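Local coordinates for protein integral membrane indolylacetylinositol arabinosyltransferase EmbC (Mycolicibacterium smegmatis, PDB 7BVE) that probably transfers arabinose units at the mycobacterial cell membrane to build the arabinan polymers of the cell wall, and is bound here by the drug ethambutol, at residues Leu80-Thr94 / Arg105-Thr117. Residues are numbered along the deposited sequence; the frame is centred on the assembly and turned at random.
Sequences LVGPENRNRSVLLST and RGLLIERINNDLT
Arg-111 and Leu-80 run alongside each other in opposing senses: the arginine CD lies 3.8 Å from Leu-80 CG, and its CB is equally close to Leu-80 CD2. The arginine runs out extended with CG anti to the backbone N, then bends at chi3 (59°), which puts its NE 3.3 Å from Leu-80 O. Leu-80 CD2 also reaches Leu-116 CD1, on the next strand of the hairpin that turns at 112-115. In this concanavalin-like domain, 90-93 is an edge strand of a four-stranded antiparallel sheet; it bends at Leu-91, and its pairing with 107-112 is irregular. Arg-111 N donates to Ser-89 O from well above the carbonyl plane, whereas Ile-109 N reaches Leu-92 O (3.1 Å) with an N-H...O angle of 158°, tilted only moderately from that plane. Leu-92 and Ile-109 leave their strands on the same side, Leu-92 CB to Ile-109 CD1 3.9 Å; Ile-109 goes on to Leu-141 of the larger sheet. On the other face, Val-90 CG1 sits 3.8 Å from Leu-108 CD2 and also packs on the aliphatic part of Glu-110. At the far end Thr-94 OG1 accepts a hydrogen bond from Leu-107 N (3.2 Å) and donates one to Gln-182 O.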
ATOM      1  N   LEU A  80     -39.816 -43.083  -9.240  1.00 39.37           N
ATOM      2  CA  LEU A  80     -39.541 -41.763  -8.699  1.00 39.37           C
ATOM      3  C   LEU A  80     -40.722 -41.176  -7.948  1.00 39.37           C
ATOM      4  O   LEU A  80     -40.527 -40.313  -7.090  1.00 39.37           O
ATOM      5  CB  LEU A  80     -39.135 -40.809  -9.833  1.00 39.37           C
ATOM      6  CG  LEU A  80     -38.512 -39.453  -9.518  1.00 39.37           C
ATOM      7  CD1 LEU A  80     -37.192 -39.682  -8.841  1.00 39.37           C
ATOM      8  CD2 LEU A  80     -38.321 -38.648 -10.784  1.00 39.37           C
ATOM      9  N   VAL A  81     -41.939 -41.633  -8.236  1.00 52.48           N
ATOM     10  CA  VAL A  81     -43.131 -41.205  -7.522  1.00 52.48           C
ATOM     11  C   VAL A  81     -43.872 -42.453  -7.055  1.00 52.48           C
ATOM     12  O   VAL A  81     -43.707 -43.548  -7.597  1.00 52.48           O
ATOM     13  CB  VAL A  81     -44.037 -40.302  -8.395  1.00 52.48           C
ATOM     14  CG1 VAL A  81     -44.826 -41.111  -9.429  1.00 52.48           C
ATOM     15  CG2 VAL A  81     -44.932 -39.379  -7.554  1.00 52.48           C
ATOM     16  N   GLY A  82     -44.672 -42.281  -6.009  1.00 56.55           N
ATOM     17  CA  GLY A  82     -45.453 -43.355  -5.457  1.00 56.55           C
ATOM     18  C   GLY A  82     -46.050 -42.949  -4.128  1.00 56.55           C
ATOM     19  O   GLY A  82     -46.672 -41.889  -3.999  1.00 56.55           O
ATOM     20  N   PRO A  83     -45.874 -43.786  -3.109  1.00 65.74           N
ATOM     21  CA  PRO A  83     -46.310 -43.410  -1.761  1.00 65.74           C
ATOM     22  C   PRO A  83     -45.360 -42.395  -1.140  1.00 65.74           C
ATOM     23  O   PRO A  83     -44.398 -41.928  -1.751  1.00 65.74           O
ATOM     24  CB  PRO A  83     -46.291 -44.736  -0.998  1.00 65.74           C
ATOM     25  CG  PRO A  83     -46.302 -45.797  -2.061  1.00 65.74           C
ATOM     26  CD  PRO A  83     -45.515 -45.208  -3.187  1.00 65.74           C
ATOM     27  N   GLU A  84     -45.628 -42.076   0.126  1.00 71.45           N
ATOM     28  CA  GLU A  84     -44.818 -41.098   0.844  1.00 71.45           C
ATOM     29  C   GLU A  84     -43.501 -41.666   1.367  1.00 71.45           C
ATOM     30  O   GLU A  84     -42.797 -40.967   2.104  1.00 71.45           O
ATOM     31  CB  GLU A  84     -45.623 -40.501   2.000  1.00 71.45           C
ATOM     32  CG  GLU A  84     -46.817 -39.671   1.551  1.00 71.45           C
ATOM     33  CD  GLU A  84     -46.411 -38.408   0.815  1.00 71.45           C
ATOM     34  OE1 GLU A  84     -45.350 -37.834   1.142  1.00 71.45           O
ATOM     35  OE2 GLU A  84     -47.153 -37.986  -0.095  1.00 71.45           O
ATOM     36  N   ASN A  85     -43.160 -42.904   1.011  1.00 70.50           N
ATOM     37  CA  ASN A  85     -41.869 -43.510   1.307  1.00 70.50           C
ATOM     38  C   ASN A  85     -40.801 -43.183   0.267  1.00 70.50           C
ATOM     39  O   ASN A  85     -39.766 -43.856   0.234  1.00 70.50           O
ATOM     40  CB  ASN A  85     -42.025 -45.029   1.434  1.00 70.50           C
ATOM     41  CG  ASN A  85     -42.671 -45.666   0.206  1.00 70.50           C
ATOM     42  OD1 ASN A  85     -43.012 -44.992  -0.767  1.00 70.50           O
ATOM     43  ND2 ASN A  85     -42.826 -46.983   0.249  1.00 70.50           N
ATOM     44  N   ARG A  86     -41.034 -42.192  -0.587  1.00 63.00           N
ATOM     45  CA  ARG A  86     -40.098 -41.825  -1.642  1.00 63.00           C
ATOM     46  C   ARG A  86     -39.423 -40.515  -1.263  1.00 63.00           C
ATOM     47  O   ARG A  86     -39.977 -39.434  -1.475  1.00 63.00           O
ATOM     48  CB  ARG A  86     -40.801 -41.710  -2.987  1.00 63.00           C
ATOM     49  CG  ARG A  86     -41.313 -43.016  -3.537  1.00 63.00           C
ATOM     50  CD  ARG A  86     -40.179 -43.910  -3.984  1.00 63.00           C
ATOM     51  NE  ARG A  86     -40.690 -45.099  -4.650  1.00 63.00           N
ATOM     52  CZ  ARG A  86     -41.001 -46.226  -4.021  1.00 63.00           C
ATOM     53  NH1 ARG A  86     -40.854 -46.314  -2.706  1.00 63.00           N
ATOM     54  NH2 ARG A  86     -41.465 -47.262  -4.704  1.00 63.00           N
ATOM     55  N   ASN A  87     -38.231 -40.623  -0.686  1.00 56.51           N
ATOM     56  CA  ASN A  87     -37.293 -39.515  -0.593  1.00 56.51           C
ATOM     57  C   ASN A  87     -36.355 -39.452  -1.790  1.00 56.51           C
ATOM     58  O   ASN A  87     -35.405 -38.666  -1.781  1.00 56.51           O
ATOM     59  CB  ASN A  87     -36.490 -39.608   0.710  1.00 56.51           C
ATOM     60  CG  ASN A  87     -35.803 -40.958   0.890  1.00 56.51           C
ATOM     61  OD1 ASN A  87     -35.908 -41.853   0.051  1.00 56.51           O
ATOM     62  ND2 ASN A  87     -35.079 -41.100   1.995  1.00 56.51           N
ATOM     63  N   ARG A  88     -36.601 -40.268  -2.810  1.00 41.12           N
ATOM     64  CA  ARG A  88     -35.759 -40.336  -3.995  1.00 41.12           C
ATOM     65  C   ARG A  88     -36.105 -39.170  -4.907  1.00 41.12           C
ATOM     66  O   ARG A  88     -37.136 -39.191  -5.582  1.00 41.12           O
ATOM     67  CB  ARG A  88     -35.982 -41.667  -4.700  1.00 41.12           C
ATOM     68  CG  ARG A  88     -35.611 -42.850  -3.854  1.00 41.12           C
ATOM     69  CD  ARG A  88     -35.863 -44.153  -4.570  1.00 41.12           C
ATOM     70  NE  ARG A  88     -35.568 -45.287  -3.705  1.00 41.12           N
ATOM     71  CZ  ARG A  88     -34.372 -45.855  -3.599  1.00 41.12           C
ATOM     72  NH1 ARG A  88     -34.196 -46.879  -2.780  1.00 41.12           N
ATOM     73  NH2 ARG A  88     -33.351 -45.400  -4.310  1.00 41.12           N
ATOM     74  N   SER A  89     -35.252 -38.149  -4.938  1.00 29.59           N
ATOM     75  CA  SER A  89     -35.573 -36.952  -5.707  1.00 29.59           C
ATOM     76  C   SER A  89     -34.932 -36.962  -7.092  1.00 29.59           C
ATOM     77  O   SER A  89     -35.635 -36.846  -8.099  1.00 29.59           O
ATOM     78  CB  SER A  89     -35.162 -35.697  -4.933  1.00 29.59           C
ATOM     79  OG  SER A  89     -35.971 -35.533  -3.785  1.00 29.59           O
ATOM     80  N   VAL A  90     -33.615 -37.100  -7.165  1.00 19.85           N
ATOM     81  CA  VAL A  90     -32.935 -36.925  -8.441  1.00 19.85           C
ATOM     82  C   VAL A  90     -32.984 -38.217  -9.244  1.00 19.85           C
ATOM     83  O   VAL A  90     -32.894 -39.325  -8.706  1.00 19.85           O
ATOM     84  CB  VAL A  90     -31.494 -36.418  -8.239  1.00 19.85           C
ATOM     85  CG1 VAL A  90     -31.506 -35.091  -7.525  1.00 19.85           C
ATOM     86  CG2 VAL A  90     -30.640 -37.401  -7.490  1.00 19.85           C
ATOM     87  N   LEU A  91     -33.201 -38.065 -10.544  1.00 15.99           N
ATOM     88  CA  LEU A  91     -33.090 -39.154 -11.498  1.00 15.99           C
ATOM     89  C   LEU A  91     -31.678 -39.296 -12.026  1.00 15.99           C
ATOM     90  O   LEU A  91     -31.230 -40.417 -12.287  1.00 15.99           O
ATOM     91  CB  LEU A  91     -34.049 -38.914 -12.667  1.00 15.99           C
ATOM     92  CG  LEU A  91     -34.134 -39.915 -13.816  1.00 15.99           C
ATOM     93  CD1 LEU A  91     -34.687 -41.212 -13.336  1.00 15.99           C
ATOM     94  CD2 LEU A  91     -34.994 -39.365 -14.916  1.00 15.99           C
ATOM     95  N   LEU A  92     -30.967 -38.181 -12.151  1.00 15.07           N
ATOM     96  CA  LEU A  92     -29.628 -38.128 -12.703  1.00 15.07           C
ATOM     97  C   LEU A  92     -29.034 -36.793 -12.300  1.00 15.07           C
ATOM     98  O   LEU A  92     -29.760 -35.823 -12.097  1.00 15.07           O
ATOM     99  CB  LEU A  92     -29.665 -38.291 -14.221  1.00 15.07           C
ATOM    100  CG  LEU A  92     -28.419 -38.559 -15.041  1.00 15.07           C
ATOM    101  CD1 LEU A  92     -28.848 -39.430 -16.176  1.00 15.07           C
ATOM    102  CD2 LEU A  92     -27.823 -37.278 -15.573  1.00 15.07           C
ATOM    103  N   SER A  93     -27.715 -36.752 -12.184  1.00 15.07           N
ATOM    104  CA  SER A  93     -27.024 -35.561 -11.726  1.00 15.07           C
ATOM    105  C   SER A  93     -25.572 -35.660 -12.151  1.00 15.07           C
ATOM    106  O   SER A  93     -25.089 -36.736 -12.502  1.00 15.07           O
ATOM    107  CB  SER A  93     -27.124 -35.410 -10.212  1.00 15.07           C
ATOM    108  OG  SER A  93     -26.396 -34.288  -9.768  1.00 15.07           O
ATOM    109  N   THR A  94     -24.884 -34.525 -12.136  1.00 15.07           N
ATOM    110  CA  THR A  94     -23.436 -34.515 -12.251  1.00 15.07           C
ATOM    111  C   THR A  94     -22.767 -33.990 -10.994  1.00 15.07           C
ATOM    112  O   THR A  94     -21.541 -33.900 -10.950  1.00 15.07           O
ATOM    113  CB  THR A  94     -22.976 -33.696 -13.463  1.00 15.07           C
ATOM    114  OG1 THR A  94     -23.346 -32.326 -13.302  1.00 15.07           O
ATOM    115  CG2 THR A  94     -23.583 -34.229 -14.735  1.00 15.07           C
ATOM    116  N   ARG A 105     -23.923 -24.875 -10.069  1.00 15.07           N
ATOM    117  CA  ARG A 105     -22.723 -25.265 -10.804  1.00 15.07           C
ATOM    118  C   ARG A 105     -22.894 -26.483 -11.688  1.00 15.07           C
ATOM    119  O   ARG A 105     -22.097 -26.656 -12.603  1.00 15.07           O
ATOM    120  CB  ARG A 105     -21.548 -25.524  -9.854  1.00 15.07           C
ATOM    121  CG  ARG A 105     -21.049 -24.286  -9.152  1.00 15.07           C
ATOM    122  CD  ARG A 105     -19.862 -24.545  -8.282  1.00 15.07           C
ATOM    123  NE  ARG A 105     -19.542 -23.360  -7.499  1.00 15.07           N
ATOM    124  CZ  ARG A 105     -18.565 -23.300  -6.604  1.00 15.07           C
ATOM    125  NH1 ARG A 105     -17.797 -24.355  -6.389  1.00 15.07           N
ATOM    126  NH2 ARG A 105     -18.353 -22.182  -5.929  1.00 15.07           N
ATOM    127  N   GLY A 106     -23.887 -27.320 -11.464  1.00 15.07           N
ATOM    128  CA  GLY A 106     -23.982 -28.550 -12.219  1.00 15.07           C
ATOM    129  C   GLY A 106     -25.336 -28.811 -12.833  1.00 15.07           C
ATOM    130  O   GLY A 106     -26.097 -27.883 -13.096  1.00 15.07           O
ATOM    131  N   LEU A 107     -25.644 -30.077 -13.066  1.00 15.07           N
ATOM    132  CA  LEU A 107     -26.864 -30.486 -13.741  1.00 15.07           C
ATOM    133  C   LEU A 107     -27.696 -31.365 -12.825  1.00 15.07           C
ATOM    134  O   LEU A 107     -27.154 -32.129 -12.027  1.00 15.07           O
ATOM    135  CB  LEU A 107     -26.528 -31.250 -15.013  1.00 15.07           C
ATOM    136  CG  LEU A 107     -27.553 -31.607 -16.083  1.00 15.07           C
ATOM    137  CD1 LEU A 107     -26.758 -31.643 -17.307  1.00 15.07           C
ATOM    138  CD2 LEU A 107     -28.177 -32.957 -15.894  1.00 15.07           C
ATOM    139  N   LEU A 108     -29.016 -31.271 -12.964  1.00 15.07           N
ATOM    140  CA  LEU A 108     -29.954 -32.057 -12.178  1.00 15.07           C
ATOM    141  C   LEU A 108     -31.199 -32.329 -13.002  1.00 15.07           C
ATOM    142  O   LEU A 108     -31.681 -31.452 -13.716  1.00 15.07           O
ATOM    143  CB  LEU A 108     -30.346 -31.339 -10.883  1.00 15.07           C
ATOM    144  CG  LEU A 108     -29.348 -31.185  -9.738  1.00 15.07           C
ATOM    145  CD1 LEU A 108     -29.874 -30.221  -8.728  1.00 15.07           C
ATOM    146  CD2 LEU A 108     -29.127 -32.509  -9.082  1.00 15.07           C
ATOM    147  N   ILE A 109     -31.712 -33.550 -12.907  1.00 15.07           N
ATOM    148  CA  ILE A 109     -32.998 -33.912 -13.492  1.00 15.07           C
ATOM    149  C   ILE A 109     -33.867 -34.268 -12.287  1.00 15.07           C
ATOM    150  O   ILE A 109     -34.635 -35.235 -12.290  1.00 15.07           O
ATOM    151  CB  ILE A 109     -32.863 -35.035 -14.540  1.00 15.07           C
ATOM    152  CG1 ILE A 109     -31.790 -34.650 -15.549  1.00 15.07           C
ATOM    153  CG2 ILE A 109     -34.111 -35.171 -15.396  1.00 15.07           C
ATOM    154  CD1 ILE A 109     -31.449 -35.732 -16.521  1.00 15.07           C
ATOM    155  N   GLU A 110     -33.663 -33.513 -11.207  1.00 31.43           N
ATOM    156  CA  GLU A 110     -34.386 -33.614  -9.946  1.00 31.43           C
ATOM    157  C   GLU A 110     -35.886 -33.468 -10.159  1.00 31.43           C
ATOM    158  O   GLU A 110     -36.318 -32.791 -11.092  1.00 31.43           O
ATOM    159  CB  GLU A 110     -33.864 -32.536  -8.986  1.00 31.43           C
ATOM    160  CG  GLU A 110     -34.356 -32.615  -7.548  1.00 31.43           C
ATOM    161  CD  GLU A 110     -33.765 -31.534  -6.665  1.00 31.43           C
ATOM    162  OE1 GLU A 110     -32.996 -30.698  -7.184  1.00 31.43           O
ATOM    163  OE2 GLU A 110     -34.066 -31.518  -5.452  1.00 31.43           O
ATOM    164  N   ARG A 111     -36.688 -34.109  -9.319  1.00 39.13           N
ATOM    165  CA  ARG A 111     -38.136 -33.975  -9.363  1.00 39.13           C
ATOM    166  C   ARG A 111     -38.577 -32.964  -8.318  1.00 39.13           C
ATOM    167  O   ARG A 111     -38.627 -33.277  -7.126  1.00 39.13           O
ATOM    168  CB  ARG A 111     -38.818 -35.313  -9.124  1.00 39.13           C
ATOM    169  CG  ARG A 111     -40.318 -35.226  -9.172  1.00 39.13           C
ATOM    170  CD  ARG A 111     -40.928 -36.562  -8.871  1.00 39.13           C
ATOM    171  NE  ARG A 111     -40.523 -37.044  -7.557  1.00 39.13           N
ATOM    172  CZ  ARG A 111     -41.104 -36.699  -6.416  1.00 39.13           C
ATOM    173  NH1 ARG A 111     -42.132 -35.865  -6.415  1.00 39.13           N
ATOM    174  NH2 ARG A 111     -40.656 -37.195  -5.272  1.00 39.13           N
ATOM    175  N   ILE A 112     -38.886 -31.746  -8.762  1.00 49.29           N
ATOM    176  CA  ILE A 112     -39.664 -30.849  -7.926  1.00 49.29           C
ATOM    177  C   ILE A 112     -41.090 -31.394  -7.859  1.00 49.29           C
ATOM    178  O   ILE A 112     -41.556 -32.060  -8.789  1.00 49.29           O
ATOM    179  CB  ILE A 112     -39.615 -29.420  -8.494  1.00 49.29           C
ATOM    180  CG1 ILE A 112     -38.183 -29.064  -8.895  1.00 49.29           C
ATOM    181  CG2 ILE A 112     -40.035 -28.384  -7.461  1.00 49.29           C
ATOM    182  CD1 ILE A 112     -37.189 -29.032  -7.752  1.00 49.29           C
ATOM    183  N   ASN A 113     -41.804 -31.045  -6.779  1.00 54.82           N
ATOM    184  CA  ASN A 113     -42.932 -31.760  -6.172  1.00 54.82           C
ATOM    185  C   ASN A 113     -43.887 -32.516  -7.099  1.00 54.82           C
ATOM    186  O   ASN A 113     -44.289 -33.641  -6.786  1.00 54.82           O
ATOM    187  CB  ASN A 113     -43.731 -30.768  -5.321  1.00 54.82           C
ATOM    188  CG  ASN A 113     -44.140 -29.525  -6.093  1.00 54.82           C
ATOM    189  OD1 ASN A 113     -43.914 -29.419  -7.298  1.00 54.82           O
ATOM    190  ND2 ASN A 113     -44.737 -28.571  -5.393  1.00 54.82           N
ATOM    191  N   ASN A 114     -44.250 -31.922  -8.235  1.00 55.37           N
ATOM    192  CA  ASN A 114     -45.056 -32.623  -9.224  1.00 55.37           C
ATOM    193  C   ASN A 114     -44.538 -32.502 -10.653  1.00 55.37           C
ATOM    194  O   ASN A 114     -45.161 -33.067 -11.558  1.00 55.37           O
ATOM    195  CB  ASN A 114     -46.508 -32.128  -9.174  1.00 55.37           C
ATOM    196  CG  ASN A 114     -47.242 -32.609  -7.942  1.00 55.37           C
ATOM    197  OD1 ASN A 114     -47.125 -33.770  -7.552  1.00 55.37           O
ATOM    198  ND2 ASN A 114     -48.003 -31.719  -7.320  1.00 55.37           N
ATOM    199  N   ASP A 115     -43.432 -31.802 -10.889  1.00 50.51           N
ATOM    200  CA  ASP A 115     -42.897 -31.606 -12.230  1.00 50.51           C
ATOM    201  C   ASP A 115     -41.478 -32.145 -12.333  1.00 50.51           C
ATOM    202  O   ASP A 115     -40.634 -31.863 -11.481  1.00 50.51           O
ATOM    203  CB  ASP A 115     -42.895 -30.125 -12.612  1.00 50.51           C
ATOM    204  CG  ASP A 115     -44.284 -29.575 -12.843  1.00 50.51           C
ATOM    205  OD1 ASP A 115     -45.186 -30.353 -13.216  1.00 50.51           O
ATOM    206  OD2 ASP A 115     -44.470 -28.354 -12.665  1.00 50.51           O
ATOM    207  N   LEU A 116     -41.211 -32.892 -13.397  1.00 31.04           N
ATOM    208  CA  LEU A 116     -39.870 -33.382 -13.689  1.00 31.04           C
ATOM    209  C   LEU A 116     -39.149 -32.304 -14.486  1.00 31.04           C
ATOM    210  O   LEU A 116     -39.495 -32.043 -15.640  1.00 31.04           O
ATOM    211  CB  LEU A 116     -39.926 -34.701 -14.452  1.00 31.04           C
ATOM    212  CG  LEU A 116     -38.584 -35.374 -14.723  1.00 31.04           C
ATOM    213  CD1 LEU A 116     -37.900 -35.695 -13.421  1.00 31.04           C
ATOM    214  CD2 LEU A 116     -38.784 -36.633 -15.530  1.00 31.04           C
ATOM    215  N   THR A 117     -38.187 -31.646 -13.836  1.00 23.41           N
ATOM    216  CA  THR A 117     -37.428 -30.548 -14.489  1.00 23.41           C
ATOM    217  C   THR A 117     -35.930 -30.861 -14.432  1.00 23.41           C
ATOM    218  O   THR A 117     -35.539 -31.748 -13.647  1.00 23.41           O
ATOM    219  CB  THR A 117     -37.732 -29.200 -13.823  1.00 23.41           C
ATOM    220  OG1 THR A 117     -37.374 -29.292 -12.444  1.00 23.41           O
ATOM    221  CG2 THR A 117     -39.185 -28.799 -13.950  1.00 23.41           C
TER